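Local atomic coordinates of EreC (Klebsiella pneumoniae, PDB entry 6XCQ), a protein that probably inactivates erythromycin and related macrolide antibiotics by hydrolysing their lactone ester, as an esterase of macrolide resistance. Residues S392-M406 with L417-S429. The protein carries 1 engineered substitution. Numbering follows the deposited sequence. Where two conformers were deposited one is given.
Sequences SCLTLTDAPMKAKRM and LSEAFDAIVCVPS
Strands 392-396 and 423-427 pair antiparallel near one margin of the large mixed sheet, with four backbone hydrogen bonds joining Cys-393 to Cys-426 and Thr-395 to Ile-424. The shortest runs from Ile-424 N to Thr-395 O at 2.7 Å. Between these pairs, on the face shared with Ala-423, Leu-394 and Val-425 bring CD1 and CG2 to 3.5 Å. Thr-395 and Ile-424 lie side by side on the other face, where methyl CG2 of the threonine meets CB of the isoleucine at 3.6 Å.

Past the strand, Thr-397 turns inward and ties its loop to the end of helix 417-420. With chi1 at 57°, OG1 sits between the backbone N and the carbonyl carbon and donates to Phe-421 O at 2.6 Å, tilted 34° from the carbonyl plane. A water donates to that OG1 and to Ser-418 O. The Thr-397 and Ile-424 side chains cross at about a right angle, Thr-397 CG2 3.6 Å from Ile-424 CG1.

The pair lies one strand in from the margin: 33-36, outermost on this side, flanks 392-396, and 338-345 flanks 423-427. The chain between the two strands includes hairpin 405-408/411-414, whose first residues, Arg-405 and Met-406, end segment 392-406. From that hairpin Met-406, bent at chi3 (54°), sets CE obliquely against the Phe-421 ring, 3.5 Å from CE2, and its SD meets Ile-424 CG2 tip to tip. Leu-417 spreads its branches between partners, CD1 3.9 Å from Ala-403 CB and CD2 4.0 Å from Met-406 CE. Cys-393 is disulfide-bonded to Cys-387, linking the strand to helix 379-387.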
ATOM      1  N   SER A 392       4.545   7.155  23.419  1.00 17.58           N
ATOM      2  CA  SER A 392       3.589   7.207  22.321  1.00 14.67           C
ATOM      3  C   SER A 392       2.156   7.291  22.823  1.00 19.30           C
ATOM      4  O   SER A 392       1.858   7.067  23.994  1.00 15.45           O
ATOM      5  CB  SER A 392       3.705   5.984  21.409  1.00 23.18           C
ATOM      6  OG  SER A 392       5.026   5.807  20.967  1.00 15.56           O
ATOM      7  N   CYS A 393       1.245   7.531  21.887  1.00 20.38           N
ATOM      8  CA  CYS A 393      -0.132   7.825  22.242  1.00 17.10           C
ATOM      9  C   CYS A 393      -1.077   7.193  21.227  1.00 18.78           C
ATOM     10  O   CYS A 393      -0.790   7.155  20.032  1.00 16.14           O
ATOM     11  CB  CYS A 393      -0.344   9.340  22.310  1.00 17.21           C
ATOM     12  SG  CYS A 393      -2.022   9.822  22.776  1.00 26.17           S
ATOM     13  N   LEU A 394      -2.228   6.734  21.711  0.57 15.48           N
ATOM     14  CA  LEU A 394      -3.278   6.174  20.868  0.57 18.23           C
ATOM     15  C   LEU A 394      -4.593   6.865  21.204  0.57 20.15           C
ATOM     16  O   LEU A 394      -4.980   6.905  22.376  0.57 16.06           O
ATOM     17  CB  LEU A 394      -3.385   4.666  21.101  0.57 19.46           C
ATOM     18  CG  LEU A 394      -4.406   3.808  20.373  0.57 30.13           C
ATOM     19  CD1 LEU A 394      -4.265   3.977  18.875  0.57 15.53           C
ATOM     20  CD2 LEU A 394      -4.160   2.369  20.773  0.57 28.33           C
ATOM     21  N   THR A 395      -5.275   7.405  20.187  1.00 13.69           N
ATOM     22  CA  THR A 395      -6.483   8.191  20.384  1.00 17.33           C
ATOM     23  C   THR A 395      -7.527   7.826  19.339  1.00 23.44           C
ATOM     24  O   THR A 395      -7.196   7.567  18.179  1.00 19.58           O
ATOM     25  CB  THR A 395      -6.199   9.709  20.336  1.00 23.67           C
ATOM     26  OG1 THR A 395      -7.365  10.427  20.757  1.00 29.11           O
ATOM     27  CG2 THR A 395      -5.841  10.182  18.939  1.00 19.66           C
ATOM     28  N   LEU A 396      -8.787   7.771  19.768  1.00 16.05           N
ATOM     29  CA  LEU A 396      -9.891   7.719  18.821  1.00 20.94           C
ATOM     30  C   LEU A 396     -10.140   9.117  18.271  1.00 22.68           C
ATOM     31  O   LEU A 396      -9.654  10.109  18.807  1.00 25.86           O
ATOM     32  CB  LEU A 396     -11.153   7.174  19.483  1.00 23.39           C
ATOM     33  CG  LEU A 396     -10.960   5.889  20.285  1.00 29.81           C
ATOM     34  CD1 LEU A 396     -12.249   5.543  21.015  1.00 51.09           C
ATOM     35  CD2 LEU A 396     -10.506   4.719  19.402  1.00 21.07           C
ATOM     36  N   THR A 397     -10.877   9.192  17.168  1.00 18.50           N
ATOM     37  CA  THR A 397     -11.122  10.474  16.529  1.00 22.67           C
ATOM     38  C   THR A 397     -12.551  10.964  16.692  1.00 22.50           C
ATOM     39  O   THR A 397     -12.856  12.079  16.255  1.00 30.70           O
ATOM     40  CB  THR A 397     -10.803  10.391  15.035  1.00 23.23           C
ATOM     41  OG1 THR A 397     -11.593   9.345  14.450  1.00 27.03           O
ATOM     42  CG2 THR A 397      -9.334  10.114  14.824  1.00 18.46           C
ATOM     43  N   ASP A 398     -13.440  10.142  17.245  0.56 31.54           N
ATOM     44  CA  ASP A 398     -14.852  10.499  17.370  0.56 35.75           C
ATOM     45  C   ASP A 398     -15.069  11.185  18.718  0.56 35.16           C
ATOM     46  O   ASP A 398     -15.677  10.652  19.648  0.56 37.65           O
ATOM     47  CB  ASP A 398     -15.737   9.268  17.202  0.56 40.02           C
ATOM     48  CG  ASP A 398     -17.223   9.608  17.209  0.56 40.04           C
ATOM     49  OD1 ASP A 398     -17.564  10.809  17.105  0.56 27.41           O
ATOM     50  OD2 ASP A 398     -18.047   8.674  17.321  0.56 37.53           O
ATOM     51  N   ALA A 399     -14.515  12.392  18.812  1.00 30.53           N
ATOM     52  CA  ALA A 399     -14.812  13.308  19.895  1.00 37.21           C
ATOM     53  C   ALA A 399     -14.559  14.713  19.376  1.00 35.56           C
ATOM     54  O   ALA A 399     -13.618  14.905  18.596  1.00 38.79           O
ATOM     55  CB  ALA A 399     -13.946  13.048  21.135  1.00 38.77           C
ATOM     56  N   PRO A 400     -15.385  15.696  19.744  1.00 36.68           N
ATOM     57  CA  PRO A 400     -15.108  17.082  19.341  1.00 28.01           C
ATOM     58  C   PRO A 400     -13.663  17.449  19.652  1.00 26.02           C
ATOM     59  O   PRO A 400     -13.115  17.056  20.681  1.00 32.28           O
ATOM     60  CB  PRO A 400     -16.104  17.903  20.171  1.00 33.91           C
ATOM     61  CG  PRO A 400     -16.723  16.918  21.162  1.00 45.59           C
ATOM     62  CD  PRO A 400     -16.637  15.583  20.505  1.00 39.60           C
ATOM     63  N   MET A 401     -13.034  18.185  18.743  0.53 24.34           N
ATOM     64  CA  MET A 401     -11.655  18.590  18.981  0.53 24.69           C
ATOM     65  C   MET A 401     -11.269  19.645  17.966  0.53 19.69           C
ATOM     66  O   MET A 401     -11.912  19.801  16.925  0.53 22.51           O
ATOM     67  CB  MET A 401     -10.683  17.406  18.900  0.53 30.18           C
ATOM     68  CG  MET A 401     -10.457  16.890  17.505  0.53 22.95           C
ATOM     69  SD  MET A 401      -9.414  15.415  17.497  0.53 25.79           S
ATOM     70  CE  MET A 401     -10.090  14.556  16.063  0.53 31.66           C
ATOM     71  N   LYS A 402     -10.199  20.365  18.289  1.00 21.60           N
ATOM     72  CA  LYS A 402      -9.666  21.420  17.442  1.00 22.45           C
ATOM     73  C   LYS A 402      -8.878  20.888  16.260  1.00 17.67           C
ATOM     74  O   LYS A 402      -8.581  21.665  15.347  1.00 18.87           O
ATOM     75  CB  LYS A 402      -8.752  22.362  18.247  1.00 19.61           C
ATOM     76  CG  LYS A 402      -9.464  23.145  19.344  1.00 23.28           C
ATOM     77  CD  LYS A 402      -8.578  24.236  19.958  1.00 23.56           C
ATOM     78  CE  LYS A 402      -7.382  23.664  20.696  1.00 34.19           C
ATOM     79  NZ  LYS A 402      -6.779  24.673  21.635  1.00 23.81           N
ATOM     80  N   ALA A 403      -8.516  19.606  16.273  1.00 20.78           N
ATOM     81  CA  ALA A 403      -7.603  19.056  15.283  1.00 19.17           C
ATOM     82  C   ALA A 403      -8.281  18.990  13.920  1.00 20.09           C
ATOM     83  O   ALA A 403      -9.345  18.381  13.769  1.00 16.81           O
ATOM     84  CB  ALA A 403      -7.130  17.673  15.718  1.00 19.99           C
ATOM     85  N   LYS A 404      -7.668  19.626  12.935  1.00 20.66           N
ATOM     86  CA  LYS A 404      -8.139  19.552  11.560  1.00 21.89           C
ATOM     87  C   LYS A 404      -7.043  19.197  10.575  1.00 20.19           C
ATOM     88  O   LYS A 404      -7.351  18.919   9.408  1.00 27.20           O
ATOM     89  CB  LYS A 404      -8.762  20.889  11.142  1.00 28.75           C
ATOM     90  CG  LYS A 404     -10.205  21.042  11.594  1.00 23.26           C
ATOM     91  CD  LYS A 404     -10.702  22.445  11.311  1.00 26.93           C
ATOM     92  CE  LYS A 404     -12.182  22.571  11.658  1.00 22.51           C
ATOM     93  NZ  LYS A 404     -12.360  22.489  13.129  1.00 18.21           N
ATOM     94  N   ARG A 405      -5.780  19.210  10.989  0.63 16.35           N
ATOM     95  CA  ARG A 405      -4.682  18.885  10.098  0.63 18.54           C
ATOM     96  C   ARG A 405      -3.765  17.872  10.770  0.63 18.31           C
ATOM     97  O   ARG A 405      -3.726  17.761  11.999  0.63 17.86           O
ATOM     98  CB  ARG A 405      -3.907  20.147   9.658  0.63 20.15           C
ATOM     99  CG  ARG A 405      -3.323  21.008  10.764  0.63 23.61           C
ATOM    100  CD  ARG A 405      -2.870  22.370  10.213  0.63 22.20           C
ATOM    101  NE  ARG A 405      -3.935  23.369  10.264  0.63 22.34           N
ATOM    102  CZ  ARG A 405      -4.583  23.831   9.200  0.63 26.45           C
ATOM    103  NH1 ARG A 405      -4.276  23.396   7.988  0.63 26.57           N
ATOM    104  NH2 ARG A 405      -5.541  24.732   9.348  0.63 26.69           N
ATOM    105  N   MET A 406      -3.059  17.091   9.943  1.00 18.23           N
ATOM    106  CA  MET A 406      -2.134  16.081  10.440  1.00 16.50           C
ATOM    107  C   MET A 406      -0.931  16.029   9.514  1.00 17.42           C
ATOM    108  O   MET A 406      -1.061  16.214   8.302  1.00 19.25           O
ATOM    109  CB  MET A 406      -2.805  14.695  10.536  1.00 17.14           C
ATOM    110  CG  MET A 406      -1.919  13.599  11.138  1.00 11.73           C
ATOM    111  SD  MET A 406      -2.906  12.176  11.680  1.00 19.37           S
ATOM    112  CE  MET A 406      -3.803  11.825  10.170  1.00 14.08           C
ATOM    113  N   LEU A 417     -11.088  14.921  10.640  1.00 17.51           N
ATOM    114  CA  LEU A 417     -10.347  13.749  11.084  1.00 21.81           C
ATOM    115  C   LEU A 417     -11.238  12.693  11.733  1.00 17.49           C
ATOM    116  O   LEU A 417     -10.837  11.526  11.790  1.00 26.42           O
ATOM    117  CB  LEU A 417      -9.207  14.171  12.027  1.00 11.76           C
ATOM    118  CG  LEU A 417      -8.106  14.957  11.301  1.00 20.26           C
ATOM    119  CD1 LEU A 417      -7.294  15.796  12.278  1.00 17.62           C
ATOM    120  CD2 LEU A 417      -7.175  14.038  10.502  1.00 17.74           C
ATOM    121  N   SER A 418     -12.427  13.058  12.215  0.72 20.38           N
ATOM    122  CA  SER A 418     -13.358  12.038  12.702  0.72 23.28           C
ATOM    123  C   SER A 418     -13.888  11.181  11.558  0.72 19.20           C
ATOM    124  O   SER A 418     -14.126   9.977  11.728  0.72 20.78           O
ATOM    125  CB  SER A 418     -14.519  12.688  13.453  0.72 28.53           C
ATOM    126  OG  SER A 418     -15.207  13.611  12.622  0.72 28.40           O
ATOM    127  N   GLU A 419     -14.091  11.782  10.393  1.00 20.75           N
ATOM    128  CA  GLU A 419     -14.540  11.027   9.233  1.00 19.91           C
ATOM    129  C   GLU A 419     -13.381  10.360   8.509  1.00 19.15           C
ATOM    130  O   GLU A 419     -13.576   9.332   7.848  1.00 19.17           O
ATOM    131  CB  GLU A 419     -15.261  11.965   8.274  1.00 21.08           C
ATOM    132  CG  GLU A 419     -16.452  12.644   8.908  1.00 31.31           C
ATOM    133  CD  GLU A 419     -17.412  13.147   7.875  1.00 57.54           C
ATOM    134  OE1 GLU A 419     -18.621  12.853   7.989  1.00 84.39           O
ATOM    135  OE2 GLU A 419     -16.945  13.843   6.942  1.00 53.05           O
ATOM    136  N   ALA A 420     -12.181  10.936   8.614  1.00 21.31           N
ATOM    137  CA  ALA A 420     -11.047  10.487   7.815  1.00 18.65           C
ATOM    138  C   ALA A 420     -10.408   9.228   8.383  1.00 22.22           C
ATOM    139  O   ALA A 420     -10.002   8.342   7.622  1.00 19.54           O
ATOM    140  CB  ALA A 420     -10.013  11.610   7.715  1.00 19.62           C
ATOM    141  N   PHE A 421     -10.294   9.133   9.710  1.00 14.44           N
ATOM    142  CA  PHE A 421      -9.665   7.989  10.357  1.00 16.59           C
ATOM    143  C   PHE A 421     -10.503   7.561  11.550  1.00 19.21           C
ATOM    144  O   PHE A 421     -11.249   8.357  12.117  1.00 19.74           O
ATOM    145  CB  PHE A 421      -8.232   8.325  10.808  1.00 12.34           C
ATOM    146  CG  PHE A 421      -7.336   8.694   9.671  1.00 16.99           C
ATOM    147  CD1 PHE A 421      -6.747   7.698   8.889  1.00 15.75           C
ATOM    148  CD2 PHE A 421      -7.124  10.019   9.341  1.00 15.03           C
ATOM    149  CE1 PHE A 421      -5.926   8.036   7.821  1.00 15.27           C
ATOM    150  CE2 PHE A 421      -6.310  10.352   8.270  1.00 15.42           C
ATOM    151  CZ  PHE A 421      -5.718   9.345   7.509  1.00 11.78           C
ATOM    152  N   ASP A 422     -10.352   6.293  11.939  1.00 16.58           N
ATOM    153  CA  ASP A 422     -11.016   5.788  13.135  1.00 18.28           C
ATOM    154  C   ASP A 422     -10.176   5.975  14.391  1.00 20.20           C
ATOM    155  O   ASP A 422     -10.744   6.180  15.467  1.00 17.86           O
ATOM    156  CB  ASP A 422     -11.362   4.306  12.975  1.00 16.71           C
ATOM    157  CG  ASP A 422     -12.400   4.062  11.881  1.00 24.84           C
ATOM    158  OD1 ASP A 422     -13.611   4.205  12.155  1.00 20.10           O
ATOM    159  OD2 ASP A 422     -11.996   3.762  10.736  1.00 20.75           O
ATOM    160  N   ALA A 423      -8.847   5.920  14.278  1.00 12.61           N
ATOM    161  CA  ALA A 423      -7.956   6.134  15.414  1.00 16.90           C
ATOM    162  C   ALA A 423      -6.655   6.734  14.903  1.00 17.58           C
ATOM    163  O   ALA A 423      -6.388   6.733  13.701  1.00 16.48           O
ATOM    164  CB  ALA A 423      -7.682   4.840  16.187  1.00 14.52           C
ATOM    165  N   ILE A 424      -5.849   7.258  15.835  1.00 14.28           N
ATOM    166  CA  ILE A 424      -4.541   7.835  15.527  1.00 13.51           C
ATOM    167  C   ILE A 424      -3.502   7.251  16.470  1.00 20.55           C
ATOM    168  O   ILE A 424      -3.717   7.180  17.688  1.00 22.02           O
ATOM    169  CB  ILE A 424      -4.508   9.370  15.642  1.00 14.31           C
ATOM    170  CG1 ILE A 424      -5.764  10.034  15.053  1.00 19.45           C
ATOM    171  CG2 ILE A 424      -3.253   9.897  14.959  1.00 17.65           C
ATOM    172  CD1 ILE A 424      -5.797  10.083  13.523  1.00 12.41           C
ATOM    173  N   VAL A 425      -2.361   6.871  15.900  1.00 15.75           N
ATOM    174  CA  VAL A 425      -1.179   6.423  16.630  1.00 13.19           C
ATOM    175  C   VAL A 425      -0.107   7.482  16.441  1.00 15.94           C
ATOM    176  O   VAL A 425       0.196   7.864  15.306  1.00 14.52           O
ATOM    177  CB  VAL A 425      -0.716   5.049  16.106  1.00 16.70           C
ATOM    178  CG1 VAL A 425       0.616   4.633  16.674  1.00 16.48           C
ATOM    179  CG2 VAL A 425      -1.776   3.995  16.376  1.00 17.39           C
ATOM    180  N   CYS A 426       0.483   7.950  17.537  1.00 11.77           N
ATOM    181  CA  CYS A 426       1.473   9.014  17.440  1.00 14.85           C
ATOM    182  C   CYS A 426       2.714   8.630  18.238  1.00 17.69           C
ATOM    183  O   CYS A 426       2.617   8.354  19.437  1.00 14.68           O
ATOM    184  CB  CYS A 426       0.880  10.337  17.932  1.00 15.15           C
ATOM    185  SG  CYS A 426       2.025  11.738  17.758  1.00 15.53           S
ATOM    186  N   VAL A 427       3.864   8.579  17.569  1.00 16.20           N
ATOM    187  CA  VAL A 427       5.125   8.165  18.185  1.00 16.03           C
ATOM    188  C   VAL A 427       5.975   9.407  18.454  1.00 18.85           C
ATOM    189  O   VAL A 427       5.677  10.486  17.923  1.00 16.90           O
ATOM    190  CB  VAL A 427       5.858   7.141  17.300  1.00 16.14           C
ATOM    191  CG1 VAL A 427       4.965   5.902  17.061  1.00 14.72           C
ATOM    192  CG2 VAL A 427       6.278   7.784  15.967  1.00 17.40           C
ATOM    193  N   PRO A 428       7.019   9.323  19.285  1.00 19.67           N
ATOM    194  CA  PRO A 428       7.724  10.553  19.682  1.00 18.29           C
ATOM    195  C   PRO A 428       8.611  11.146  18.601  1.00 17.95           C
ATOM    196  O   PRO A 428       8.895  12.351  18.647  1.00 22.72           O
ATOM    197  CB  PRO A 428       8.559  10.102  20.896  1.00 25.18           C
ATOM    198  CG  PRO A 428       7.845   8.905  21.435  1.00 21.19           C
ATOM    199  CD  PRO A 428       7.333   8.201  20.192  1.00 17.11           C
ATOM    200  N   SER A 429       9.067  10.349  17.641  1.00 12.21           N
ATOM    201  CA  SER A 429      10.064  10.802  16.682  1.00 19.66           C
ATOM    202  C   SER A 429       9.927   9.938  15.440  1.00 16.74           C
ATOM    203  O   SER A 429       9.313   8.869  15.484  1.00 22.01           O
ATOM    204  CB  SER A 429      11.481  10.702  17.266  1.00 22.67           C
ATOM    205  OG  SER A 429      11.725   9.366  17.689  1.00 30.36           O
TER
HETATM  206  O   HOH W   1     -14.388   8.507  14.243  1.00 29.26           O
HETATM  207  O   HOH W   2     -13.124   7.004  16.275  1.00 35.22           O
HETATM  208  O   HOH W   3     -11.432  17.313  12.175  1.00 19.53           O